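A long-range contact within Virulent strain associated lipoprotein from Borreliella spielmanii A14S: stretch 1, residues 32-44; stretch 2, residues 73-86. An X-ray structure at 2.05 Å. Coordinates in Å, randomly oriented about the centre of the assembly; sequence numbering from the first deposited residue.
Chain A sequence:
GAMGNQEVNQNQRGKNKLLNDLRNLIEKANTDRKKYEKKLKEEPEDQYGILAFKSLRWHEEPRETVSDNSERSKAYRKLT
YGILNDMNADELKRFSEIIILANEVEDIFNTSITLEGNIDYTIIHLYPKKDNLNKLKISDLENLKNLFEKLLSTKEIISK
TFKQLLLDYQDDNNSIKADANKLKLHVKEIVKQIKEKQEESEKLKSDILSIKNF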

# COMPACT_ATOMS: atom_id res chain seq x y z
N ASP A 32 5.52 4.33 10.98
CA ASP A 32 5.64 3.45 9.82
C ASP A 32 5.94 4.24 8.56
O ASP A 32 6.85 3.86 7.84
CB ASP A 32 4.42 2.57 9.58
CG ASP A 32 4.23 1.54 10.69
OD1 ASP A 32 5.21 1.22 11.39
OD2 ASP A 32 3.10 1.06 10.88
N ARG A 33 5.22 5.32 8.29
CA ARG A 33 5.49 6.11 7.09
C ARG A 33 6.96 6.51 7.02
O ARG A 33 7.56 6.52 5.93
CB ARG A 33 4.64 7.39 7.01
CG ARG A 33 4.97 8.14 5.75
CD ARG A 33 4.16 9.39 5.56
NE ARG A 33 4.06 9.84 4.14
CZ ARG A 33 4.47 11.02 3.64
NH1 ARG A 33 5.15 11.89 4.40
NH2 ARG A 33 4.18 11.35 2.36
N LYS A 34 7.55 6.86 8.16
CA LYS A 34 8.97 7.30 8.18
C LYS A 34 9.93 6.15 7.79
O LYS A 34 10.93 6.34 7.10
CB LYS A 34 9.36 7.92 9.55
CG LYS A 34 8.78 9.29 9.74
CD LYS A 34 8.85 9.72 11.21
CE LYS A 34 9.35 11.16 11.37
NZ LYS A 34 8.50 11.91 12.32
N LYS A 35 9.56 4.95 8.19
CA LYS A 35 10.20 3.74 7.74
C LYS A 35 10.33 3.58 6.22
O LYS A 35 11.38 3.23 5.66
CB LYS A 35 9.46 2.56 8.32
CG LYS A 35 10.34 1.40 8.76
CD LYS A 35 9.51 0.39 9.59
CE LYS A 35 8.40 -0.28 8.77
NZ LYS A 35 7.81 -1.46 9.48
N TYR A 36 9.24 3.80 5.55
CA TYR A 36 9.22 3.77 4.10
C TYR A 36 10.03 4.86 3.45
O TYR A 36 10.60 4.58 2.42
CB TYR A 36 7.77 3.83 3.63
CG TYR A 36 6.90 2.84 4.38
CD1 TYR A 36 7.41 1.61 4.80
CD2 TYR A 36 5.56 3.16 4.69
CE1 TYR A 36 6.60 0.74 5.54
CE2 TYR A 36 4.74 2.27 5.35
CZ TYR A 36 5.26 1.10 5.83
OH TYR A 36 4.44 0.24 6.50
N GLU A 37 10.07 6.07 4.04
CA GLU A 37 10.91 7.20 3.54
C GLU A 37 12.34 6.78 3.68
O GLU A 37 13.12 7.03 2.80
CB GLU A 37 10.69 8.51 4.28
CG GLU A 37 9.37 9.19 3.99
CD GLU A 37 8.98 10.16 5.10
OE1 GLU A 37 9.86 10.54 5.87
OE2 GLU A 37 7.82 10.55 5.23
N LYS A 38 12.66 6.10 4.77
CA LYS A 38 14.01 5.61 5.00
C LYS A 38 14.38 4.52 4.00
O LYS A 38 15.51 4.54 3.52
CB LYS A 38 14.19 5.18 6.49
CG LYS A 38 15.49 4.44 6.77
CD LYS A 38 15.81 4.38 8.27
CE LYS A 38 17.27 4.01 8.50
NZ LYS A 38 17.55 3.67 9.92
N LYS A 39 13.46 3.61 3.63
CA LYS A 39 13.77 2.61 2.65
C LYS A 39 14.03 3.27 1.27
O LYS A 39 14.83 2.73 0.46
CB LYS A 39 12.68 1.54 2.46
CG LYS A 39 12.41 0.62 3.65
CD LYS A 39 13.64 -0.19 3.95
CE LYS A 39 13.35 -1.40 4.86
NZ LYS A 39 14.47 -1.40 5.80
N LEU A 40 13.31 4.34 0.96
CA LEU A 40 13.62 5.09 -0.28
C LEU A 40 15.01 5.83 -0.20
O LEU A 40 15.86 5.75 -1.13
CB LEU A 40 12.50 6.06 -0.61
CG LEU A 40 12.82 7.07 -1.77
CD1 LEU A 40 12.78 6.36 -3.10
CD2 LEU A 40 11.84 8.19 -1.65
N LYS A 41 15.26 6.49 0.91
CA LYS A 41 16.53 7.16 1.09
C LYS A 41 17.71 6.24 0.99
O LYS A 41 18.78 6.65 0.49
CB LYS A 41 16.52 7.98 2.41
CG LYS A 41 15.73 9.28 2.24
CD LYS A 41 15.25 9.89 3.55
CE LYS A 41 16.37 10.40 4.39
NZ LYS A 41 15.77 11.30 5.40
N GLU A 42 17.55 4.98 1.43
CA GLU A 42 18.65 4.00 1.36
C GLU A 42 18.48 3.04 0.27
O GLU A 42 19.16 2.02 0.27
CB GLU A 42 18.79 3.19 2.69
CG GLU A 42 18.88 4.13 3.85
CD GLU A 42 19.00 3.46 5.24
OE1 GLU A 42 18.80 2.22 5.35
OE2 GLU A 42 19.27 4.21 6.21
N GLU A 43 17.64 3.33 -0.71
CA GLU A 43 17.41 2.33 -1.75
C GLU A 43 18.69 1.98 -2.55
O GLU A 43 19.42 2.85 -3.01
CB GLU A 43 16.22 2.65 -2.67
CG GLU A 43 16.54 3.43 -3.86
CD GLU A 43 15.34 3.75 -4.72
OE1 GLU A 43 14.21 3.19 -4.59
OE2 GLU A 43 15.56 4.68 -5.46
N PRO A 44 18.94 0.70 -2.74
CA PRO A 44 20.06 0.36 -3.55
C PRO A 44 19.76 0.74 -4.98
O PRO A 44 18.61 1.02 -5.35
CB PRO A 44 20.16 -1.17 -3.44
CG PRO A 44 19.16 -1.60 -2.45
CD PRO A 44 18.16 -0.48 -2.30
N SER A 73 8.04 9.45 -9.36
CA SER A 73 8.51 8.10 -9.37
C SER A 73 9.03 7.67 -7.98
O SER A 73 8.74 6.56 -7.54
CB SER A 73 9.52 7.87 -10.50
OG SER A 73 8.83 7.79 -11.73
N LYS A 74 9.84 8.50 -7.35
CA LYS A 74 10.29 8.23 -5.99
C LYS A 74 9.13 8.00 -5.02
O LYS A 74 9.17 7.05 -4.23
CB LYS A 74 11.18 9.33 -5.46
CG LYS A 74 12.48 9.39 -6.25
CD LYS A 74 13.36 10.45 -5.64
CE LYS A 74 14.66 10.63 -6.37
NZ LYS A 74 15.34 11.73 -5.62
N ALA A 75 8.09 8.83 -5.14
CA ALA A 75 6.85 8.69 -4.34
C ALA A 75 6.19 7.32 -4.57
O ALA A 75 5.78 6.62 -3.61
CB ALA A 75 5.89 9.85 -4.60
N TYR A 76 6.08 6.93 -5.84
CA TYR A 76 5.42 5.67 -6.22
C TYR A 76 6.26 4.54 -5.59
O TYR A 76 5.73 3.61 -5.01
CB TYR A 76 5.38 5.54 -7.75
CG TYR A 76 4.60 4.39 -8.31
CD1 TYR A 76 5.00 3.06 -8.09
CD2 TYR A 76 3.47 4.64 -9.14
CE1 TYR A 76 4.26 2.01 -8.62
CE2 TYR A 76 2.72 3.59 -9.63
CZ TYR A 76 3.14 2.28 -9.39
OH TYR A 76 2.40 1.29 -9.93
N ARG A 77 7.60 4.60 -5.72
CA ARG A 77 8.44 3.57 -5.08
C ARG A 77 8.28 3.48 -3.56
O ARG A 77 8.20 2.38 -3.00
CB ARG A 77 9.91 3.76 -5.43
CG ARG A 77 10.16 3.52 -6.87
CD ARG A 77 11.64 3.21 -7.19
NE ARG A 77 12.65 4.22 -6.75
CZ ARG A 77 13.06 5.27 -7.45
NH1 ARG A 77 12.48 5.59 -8.58
NH2 ARG A 77 14.04 6.04 -7.00
N LYS A 78 8.31 4.62 -2.90
CA LYS A 78 8.08 4.69 -1.47
C LYS A 78 6.74 4.05 -1.09
O LYS A 78 6.69 3.31 -0.15
CB LYS A 78 8.11 6.16 -1.03
CG LYS A 78 7.86 6.43 0.43
CD LYS A 78 7.66 7.92 0.76
CE LYS A 78 6.22 8.36 0.53
NZ LYS A 78 5.22 7.62 1.36
N LEU A 79 5.67 4.31 -1.86
CA LEU A 79 4.35 3.70 -1.57
C LEU A 79 4.44 2.19 -1.79
O LEU A 79 3.76 1.41 -1.10
CB LEU A 79 3.29 4.33 -2.40
CG LEU A 79 2.99 5.82 -2.06
CD1 LEU A 79 2.05 6.44 -3.06
CD2 LEU A 79 2.37 6.01 -0.66
N THR A 80 5.27 1.79 -2.76
CA THR A 80 5.53 0.36 -3.00
C THR A 80 6.18 -0.35 -1.79
O THR A 80 5.75 -1.42 -1.38
CB THR A 80 6.38 0.14 -4.30
OG1 THR A 80 5.68 0.68 -5.45
CG2 THR A 80 6.58 -1.35 -4.54
N TYR A 81 7.22 0.28 -1.23
CA TYR A 81 7.91 -0.22 -0.04
C TYR A 81 6.91 -0.29 1.15
O TYR A 81 6.99 -1.19 2.01
CB TYR A 81 9.10 0.69 0.29
CG TYR A 81 10.08 0.81 -0.88
CD1 TYR A 81 10.30 -0.27 -1.72
CD2 TYR A 81 10.82 1.96 -1.09
CE1 TYR A 81 11.17 -0.19 -2.76
CE2 TYR A 81 11.72 2.06 -2.15
CZ TYR A 81 11.87 0.99 -2.98
OH TYR A 81 12.75 0.96 -4.05
N GLY A 82 5.96 0.63 1.17
CA GLY A 82 4.93 0.63 2.19
C GLY A 82 3.97 -0.57 2.12
O GLY A 82 3.72 -1.22 3.12
N ILE A 83 3.41 -0.83 0.94
CA ILE A 83 2.42 -1.86 0.76
C ILE A 83 3.10 -3.23 0.79
O ILE A 83 2.51 -4.23 1.26
CB ILE A 83 1.58 -1.66 -0.55
CG1 ILE A 83 0.35 -2.61 -0.55
CG2 ILE A 83 2.36 -1.94 -1.82
CD1 ILE A 83 -0.69 -2.26 0.47
N LEU A 84 4.37 -3.27 0.41
CA LEU A 84 5.13 -4.54 0.52
C LEU A 84 5.97 -4.60 1.80
O LEU A 84 7.02 -5.22 1.86
CB LEU A 84 6.02 -4.71 -0.70
CG LEU A 84 5.32 -4.71 -2.09
CD1 LEU A 84 6.36 -4.98 -3.17
CD2 LEU A 84 4.22 -5.80 -2.11
N ASN A 85 5.52 -3.91 2.83
CA ASN A 85 6.43 -3.67 3.95
C ASN A 85 6.73 -4.89 4.82
O ASN A 85 7.70 -4.92 5.59
CB ASN A 85 5.96 -2.48 4.76
CG ASN A 85 4.79 -2.79 5.66
OD1 ASN A 85 3.85 -3.51 5.30
ND2 ASN A 85 4.85 -2.22 6.86
N ASP A 86 5.96 -5.95 4.67
CA ASP A 86 6.32 -7.12 5.43
C ASP A 86 7.26 -8.04 4.63
O ASP A 86 7.42 -9.18 5.03
CB ASP A 86 5.03 -7.83 5.86
CG ASP A 86 5.24 -8.83 7.03
OD1 ASP A 86 6.30 -8.81 7.74
OD2 ASP A 86 4.30 -9.67 7.19

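Two helices, 32-41 and 73-83, pack against each other with their N-to-C directions 123° apart. Their axes approach to 8.5 Å. The backbones come near at two points: Tyr36 CA lies 5.6 Å from Gly82 CA, and Leu40 CA lies 5.7 Å from Lys78 CA.

At the first point Gly82 has no side chain, and the Tyr36 ring lies directly against its backbone. Gly82 CA sits over one face of the Tyr36 ring, 3.4 Å from its centroid, in a CH-pi contact. A CB on Gly82 would fall 3.2 Å from Tyr36 CD2, which is tight. Tyr36 OH comes within 2.5 Å of Asn85 ND2, but the angle is poor and no hydrogen bond is assigned. That hydroxyl is bonded elsewhere in the structure.

At the second point the side chains interlock. Leu40 sits among Lys74, Arg77, Lys78 and Tyr81. Lys78 in turn sits among Arg33, Tyr36, Glu37 and Leu40, its CD 3.9 Å from Glu37 CG. Lys78 NZ lies 3.7 Å from Arg33 NE. These are like charges, but both atoms are hydrogen-bonded elsewhere in the structure. Arg33 NH1 also forms a salt bridge with Glu37 OE2 at 3.1 Å, within its own helix.

The polar bonds between the stretches converge on Glu43, just past the end of the first helix. Its carboxylate meets the edge of the Arg77 guanidinium. Arg77 NE donates to Glu43 OE1 at 2.9 Å, and Arg77 NH2 donates to Glu43 OE2 at 2.6 Å. Together they make a two-pronged salt bridge. Glu43 OE1 accepts a second bond, from Tyr81 OH at 2.7 Å. Both carboxylate oxygens are thus satisfied across the contact. Arg77 NH1 finds its partner elsewhere in the structure.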